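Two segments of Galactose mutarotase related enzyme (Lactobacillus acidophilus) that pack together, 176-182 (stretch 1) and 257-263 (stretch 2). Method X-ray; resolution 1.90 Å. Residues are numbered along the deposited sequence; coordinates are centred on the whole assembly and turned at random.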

ATOM      1  N   ASP A 176       1.787 -19.968  -1.914  1.00 24.32           N
ATOM      2  CA  ASP A 176       1.426 -20.169  -0.494  1.00 24.49           C
ATOM      3  C   ASP A 176       1.853 -18.997   0.397  1.00 23.46           C
ATOM      4  O   ASP A 176       2.359 -19.190   1.508  1.00 23.52           O
ATOM      5  N   ALA A 177       1.651 -17.787  -0.129  1.00 22.02           N
ATOM      6  CA  ALA A 177       1.895 -16.531   0.567  1.00 21.16           C
ATOM      7  C   ALA A 177       3.372 -16.226   0.864  1.00 20.79           C
ATOM      8  O   ALA A 177       3.679 -15.230   1.539  1.00 19.71           O
ATOM      9  N   SER A 178       4.269 -17.078   0.343  1.00 19.14           N
ATOM     10  CA  SER A 178       5.707 -16.830   0.405  1.00 18.51           C
ATOM     11  C   SER A 178       6.241 -16.541  -0.986  1.00 18.07           C
ATOM     12  O   SER A 178       5.619 -16.929  -1.989  1.00 18.00           O
ATOM     13  N   LEU A 179       7.384 -15.859  -1.053  1.00 18.07           N
ATOM     14  CA  LEU A 179       8.040 -15.606  -2.359  1.00 18.01           C
ATOM     15  C   LEU A 179       8.610 -16.896  -2.976  1.00 18.32           C
ATOM     16  O   LEU A 179       9.488 -17.557  -2.395  1.00 18.83           O
ATOM     17  N   ASP A 180       8.101 -17.240  -4.153  1.00 18.48           N
ATOM     18  CA  ASP A 180       8.563 -18.367  -4.938  1.00 19.01           C
ATOM     19  C   ASP A 180       9.851 -17.908  -5.655  1.00 19.34           C
ATOM     20  O   ASP A 180       9.899 -17.706  -6.882  1.00 19.25           O
ATOM     21  N   TRP A 181      10.898 -17.740  -4.855  1.00 19.13           N
ATOM     22  CA  TRP A 181      12.082 -17.008  -5.268  1.00 19.26           C
ATOM     23  C   TRP A 181      12.681 -17.503  -6.581  1.00 19.39           C
ATOM     24  O   TRP A 181      13.025 -16.698  -7.451  1.00 18.80           O
ATOM     25  N   ASN A 182      12.788 -18.814  -6.737  1.00 19.28           N
ATOM     26  CA  ASN A 182      13.493 -19.346  -7.911  1.00 20.64           C
ATOM     27  C   ASN A 182      12.748 -19.203  -9.223  1.00 20.19           C
ATOM     28  O   ASN A 182      13.298 -19.485 -10.294  1.00 19.71           O
ATOM     29  N   GLY A 257       9.429  -3.310   1.934  1.00 15.78           N
ATOM     30  CA  GLY A 257       9.384  -4.524   2.744  1.00 16.31           C
ATOM     31  C   GLY A 257       8.717  -5.569   1.884  1.00 16.06           C
ATOM     32  O   GLY A 257       8.120  -5.228   0.876  1.00 16.25           O
ATOM     33  N   ILE A 258       8.810  -6.843   2.269  1.00 15.95           N
ATOM     34  CA  ILE A 258       8.202  -7.890   1.457  1.00 15.81           C
ATOM     35  C   ILE A 258       7.941  -9.155   2.268  1.00 15.90           C
ATOM     36  O   ILE A 258       8.534  -9.361   3.336  1.00 15.65           O
ATOM     37  N   ALA A 259       7.033  -9.992   1.775  1.00 16.51           N
ATOM     38  CA  ALA A 259       6.728 -11.264   2.422  1.00 16.22           C
ATOM     39  C   ALA A 259       7.990 -12.130   2.590  1.00 17.03           C
ATOM     40  O   ALA A 259       8.974 -11.951   1.864  1.00 16.54           O
ATOM     41  N   ASP A 260       7.942 -13.087   3.515  1.00 17.14           N
ATOM     42  CA  ASP A 260       8.985 -14.116   3.622  1.00 17.70           C
ATOM     43  C   ASP A 260       9.210 -14.817   2.273  1.00 18.17           C
ATOM     44  O   ASP A 260       8.265 -15.081   1.530  1.00 17.37           O
ATOM     45  N   ARG A 261      10.471 -15.096   1.967  1.00 18.26           N
ATOM     46  CA  ARG A 261      10.823 -16.025   0.907  1.00 19.50           C
ATOM     47  C   ARG A 261      10.473 -17.434   1.306  1.00 19.91           C
ATOM     48  O   ARG A 261      10.448 -17.761   2.508  1.00 19.69           O
ATOM     49  N   ASP A 262      10.244 -18.283   0.305  1.00 20.53           N
ATOM     50  CA  ASP A 262       9.934 -19.678   0.572  1.00 21.74           C
ATOM     51  C   ASP A 262      10.999 -20.337   1.455  1.00 22.38           C
ATOM     52  O   ASP A 262      10.677 -21.193   2.280  1.00 22.85           O
ATOM     53  N   ASP A 263      12.251 -19.897   1.318  1.00 22.87           N
ATOM     54  CA  ASP A 263      13.364 -20.454   2.100  1.00 23.77           C
ATOM     55  C   ASP A 263      13.840 -19.604   3.304  1.00 23.11           C
ATOM     56  O   ASP A 263      14.955 -19.785   3.784  1.00 23.04           O
TER

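A single beta bridge pairs Leu179 with Arg261: Leu179 N donates to Asp260 O (2.8 Å), and Asp262 N donates to Leu179 O (2.9 Å). Arg261 (chi1 m, chi2 t, chi3 p) starts with CA-to-CB pointing away, yet its chain turns back and lays the guanidinium flat on Trp181, planes 7° apart, with Arg261 CZ over the face of the five-membered ring and Arg261 NH2 3.5 Å from Trp181 CD1. Trp181, chi1 t, points toward stretch 2 and offers that face. A weak hydrogen bond within a salt bridge, Arg261 NE to Asp263 OD1 (3.3 Å), helps hold the guanidinium in place. The carboxylates of Asp180 (t) and Asp262 (p) bring like charges close, Asp180 OD1 to Asp262 OD2 being 4.0 Å; two waters ease this by each donating to both atoms, at 2.7 Å (water 1) and 2.6 Å (water 2) from Asp262 OD2. Water 2 also accepts from Asn182 N (2.8 Å). Apolar packing centres on Leu179 (m, t), which points sideways: its CD1 meets Ile258 CD1 at 3.6 Å and Arg261 CG at 3.9 Å, while its CD2 lies 4.1 Å from Ala259 CB. Ile258 (t, t) and Ala259 both point toward stretch 1. Ser178 (m) packs its CB 3.9 Å from Asp262 N.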

ATOM      1  CB  ASP A 176       1.983 -21.504   0.026  1.00 25.22           C
ATOM      2  CG  ASP A 176       1.432 -22.704  -0.743  1.00 28.62           C
ATOM      3  OD1 ASP A 176       0.191 -22.762  -0.942  1.00 31.01           O
ATOM      4  OD2 ASP A 176       2.237 -23.588  -1.142  1.00 31.07           O
ATOM      5  CB  ALA A 177       1.012 -16.419   1.844  1.00 21.46           C
ATOM      6  CB  SER A 178       6.441 -18.024   0.988  1.00 17.98           C
ATOM      7  OG  SER A 178       6.132 -18.143   2.375  1.00 19.94           O
ATOM      8  CB  LEU A 179       9.126 -14.516  -2.262  1.00 17.66           C
ATOM      9  CG  LEU A 179       8.838 -13.195  -1.518  1.00 17.70           C
ATOM     10  CD1 LEU A 179      10.033 -12.241  -1.639  1.00 17.42           C
ATOM     11  CD2 LEU A 179       7.575 -12.510  -2.043  1.00 17.73           C
ATOM     12  CB  ASP A 180       7.445 -18.793  -5.906  1.00 19.43           C
ATOM     13  CG  ASP A 180       7.773 -20.030  -6.694  1.00 21.60           C
ATOM     14  OD1 ASP A 180       8.675 -20.802  -6.304  1.00 22.98           O
ATOM     15  OD2 ASP A 180       7.109 -20.230  -7.727  1.00 24.40           O
ATOM     16  CB  TRP A 181      13.147 -17.001  -4.162  1.00 19.56           C
ATOM     17  CG  TRP A 181      14.226 -16.019  -4.499  1.00 20.03           C
ATOM     18  CD1 TRP A 181      15.434 -16.295  -5.067  1.00 19.76           C
ATOM     19  CD2 TRP A 181      14.156 -14.594  -4.358  1.00 19.95           C
ATOM     20  NE1 TRP A 181      16.129 -15.123  -5.290  1.00 21.48           N
ATOM     21  CE2 TRP A 181      15.371 -14.067  -4.843  1.00 20.20           C
ATOM     22  CE3 TRP A 181      13.188 -13.711  -3.850  1.00 19.67           C
ATOM     23  CZ2 TRP A 181      15.649 -12.698  -4.833  1.00 20.74           C
ATOM     24  CZ3 TRP A 181      13.465 -12.354  -3.843  1.00 19.98           C
ATOM     25  CH2 TRP A 181      14.685 -11.859  -4.338  1.00 20.77           C
ATOM     26  CB  ASN A 182      13.940 -20.791  -7.687  1.00 20.84           C
ATOM     27  CG  ASN A 182      15.181 -20.886  -6.796  1.00 25.02           C
ATOM     28  OD1 ASN A 182      15.391 -21.903  -6.112  1.00 29.63           O
ATOM     29  ND2 ASN A 182      16.015 -19.841  -6.805  1.00 26.18           N
ATOM     30  CB  ILE A 258       9.071  -8.160   0.186  1.00 15.77           C
ATOM     31  CG1 ILE A 258       8.305  -8.945  -0.893  1.00 16.53           C
ATOM     32  CG2 ILE A 258      10.426  -8.770   0.529  1.00 15.78           C
ATOM     33  CD1 ILE A 258       8.996  -8.866  -2.286  1.00 16.54           C
ATOM     34  CB  ALA A 259       5.722 -12.007   1.588  1.00 16.40           C
ATOM     35  CB  ASP A 260       8.598 -15.192   4.656  1.00 17.57           C
ATOM     36  CG  ASP A 260       9.162 -14.927   6.059  1.00 17.95           C
ATOM     37  OD1 ASP A 260       9.862 -13.912   6.290  1.00 17.74           O
ATOM     38  OD2 ASP A 260       8.900 -15.767   6.949  1.00 16.45           O
ATOM     39  CB  ARG A 261      12.321 -15.949   0.641  1.00 19.46           C
ATOM     40  CG  ARG A 261      12.676 -14.663  -0.075  1.00 21.20           C
ATOM     41  CD  ARG A 261      14.140 -14.368   0.002  1.00 27.06           C
ATOM     42  NE  ARG A 261      14.956 -15.381  -0.651  1.00 30.54           N
ATOM     43  CZ  ARG A 261      16.119 -15.109  -1.246  1.00 33.44           C
ATOM     44  NH1 ARG A 261      16.579 -13.857  -1.278  1.00 34.03           N
ATOM     45  NH2 ARG A 261      16.807 -16.084  -1.817  1.00 32.90           N
ATOM     46  CB  ASP A 262       9.672 -20.487  -0.715  1.00 21.72           C
ATOM     47  CG  ASP A 262      10.775 -20.346  -1.785  1.00 23.57           C
ATOM     48  OD1 ASP A 262      11.793 -19.623  -1.598  1.00 21.96           O
ATOM     49  OD2 ASP A 262      10.605 -20.992  -2.851  1.00 23.95           O
ATOM     50  CB  ASP A 263      14.551 -20.746   1.163  1.00 24.22           C
ATOM     51  CG  ASP A 263      15.020 -19.521   0.411  1.00 26.95           C
ATOM     52  OD1 ASP A 263      14.637 -18.379   0.757  1.00 28.72           O
ATOM     53  OD2 ASP A 263      15.790 -19.684  -0.554  1.00 32.99           O
TER
HETATM   54  O   HOH W   1       8.068 -21.608  -3.307  1.00 25.27           O
HETATM   55  O   HOH W   2      11.750 -20.860  -5.154  1.00 25.55           O